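Local structure of cadherin-related family member 2 (Homo sapiens, 5CZR) at residues D19-V22 and G23-A26. The protein mediates calcium-dependent heterophilic adhesion with CDHR5 between adjacent microvilli of epithelial cells, and so controls how microvilli pack at the apical membrane. Sequence-based numbering, arbitrary orientation.
Sequences DLPV and GAQA
P21 O accepts the N-H of A24 at 3.1 Å (N to O), the closing bond of a type II beta turn that runs from P21 to A24. The bond is fairly straight at the hydrogen, 159°, but the donor stands above the carbonyl plane rather than on a lone pair. P21 supplies the accepting carbonyl, and its ring restricts the backbone leading into the turn. V22 and G23 form the two corners: V22 is extended and turns its branched side chain outward, and G23 adopts a positive phi of 101°, where a beta carbon would clash with V22 O. Just before the turn, L20 reaches across to the returning chain. Its CG lies anti to the backbone N (chi1 -173°), which carries the two methyls over to that chain: CD1 packs on A24 CB at 4.0 Å, while CD2 meets A26 CB at 3.9 Å. P21 CD touches the same A24 methyl at 4.2 Å, so this small side chain rests against the leucine and the proline ring together. Cut back to an alanine, L20 would probably no longer reach either methyl, opening a gap beside A24 and A26. Backbone bonds of A24 to L62 and A26 to V60 join the returning chain to strand 59-62 of the first cadherin domain. The reversal from strand 13-17 into strand 25-32 thus owes its shape mainly to the backbone, with the partly exposed leucine adding apolar contact at the surface.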
loop_
_atom_site.group_PDB
_atom_site.type_symbol
_atom_site.label_atom_id
_atom_site.label_comp_id
_atom_site.label_asym_id
_atom_site.label_seq_id
_atom_site.Cartn_x
_atom_site.Cartn_y
_atom_site.Cartn_z
ATOM N N ASP A 19 5.636 -8.479 1.008
ATOM C CA ASP A 19 6.940 -8.115 0.435
ATOM C C ASP A 19 8.067 -9.175 0.591
ATOM O O ASP A 19 9.216 -8.889 0.336
ATOM C CB ASP A 19 7.391 -6.749 0.967
ATOM C CG ASP A 19 7.499 -6.706 2.475
ATOM O OD1 ASP A 19 7.362 -7.745 3.123
ATOM O OD2 ASP A 19 7.706 -5.602 3.020
ATOM N N LEU A 20 7.727 -10.396 1.011
ATOM C CA LEU A 20 8.710 -11.458 1.186
ATOM C C LEU A 20 9.342 -11.669 -0.165
ATOM O O LEU A 20 8.643 -11.872 -1.126
ATOM C CB LEU A 20 8.028 -12.731 1.674
ATOM C CG LEU A 20 8.889 -13.942 2.092
ATOM C CD1 LEU A 20 9.756 -13.629 3.287
ATOM C CD2 LEU A 20 7.986 -15.140 2.404
ATOM N N PRO A 21 10.670 -11.539 -0.264
ATOM C CA PRO A 21 11.289 -11.820 -1.561
ATOM C C PRO A 21 11.279 -13.293 -1.980
ATOM O O PRO A 21 11.449 -14.193 -1.145
ATOM C CB PRO A 21 12.757 -11.348 -1.391
ATOM C CG PRO A 21 12.848 -10.729 -0.053
ATOM C CD PRO A 21 11.664 -11.197 0.765
ATOM N N VAL A 22 11.146 -13.515 -3.281
ATOM C CA VAL A 22 11.285 -14.821 -3.864
ATOM C C VAL A 22 12.659 -15.366 -3.547
ATOM O O VAL A 22 13.633 -14.667 -3.681
ATOM C CB VAL A 22 11.092 -14.778 -5.397
ATOM C CG1 VAL A 22 11.484 -16.103 -6.052
ATOM C CG2 VAL A 22 9.642 -14.434 -5.712
ATOM N N GLY A 23 12.730 -16.623 -3.120
ATOM C CA GLY A 23 13.994 -17.233 -2.688
ATOM C C GLY A 23 14.172 -17.293 -1.185
ATOM O O GLY A 23 14.918 -18.119 -0.683
ATOM N N ALA A 24 13.491 -16.416 -0.458
ATOM C CA ALA A 24 13.644 -16.354 1.002
ATOM C C ALA A 24 12.922 -17.516 1.694
ATOM O O ALA A 24 11.871 -17.958 1.231
ATOM C CB ALA A 24 13.059 -15.053 1.513
ATOM N N GLN A 25 13.435 -17.913 2.858
ATOM C CA GLN A 25 12.691 -18.777 3.765
ATOM C C GLN A 25 11.349 -18.123 4.163
ATOM O O GLN A 25 11.303 -16.973 4.592
ATOM C CB GLN A 25 13.495 -19.076 5.022
ATOM C CG GLN A 25 12.704 -19.878 6.029
ATOM C CD GLN A 25 13.513 -20.183 7.263
ATOM O OE1 GLN A 25 13.114 -19.878 8.382
ATOM N NE2 GLN A 25 14.661 -20.822 7.062
ATOM N N ALA A 26 10.274 -18.869 3.984
ATOM C CA ALA A 26 8.939 -18.433 4.386
ATOM C C ALA A 26 8.571 -18.980 5.771
ATOM O O ALA A 26 8.151 -18.241 6.639
ATOM C CB ALA A 26 7.935 -18.891 3.349
#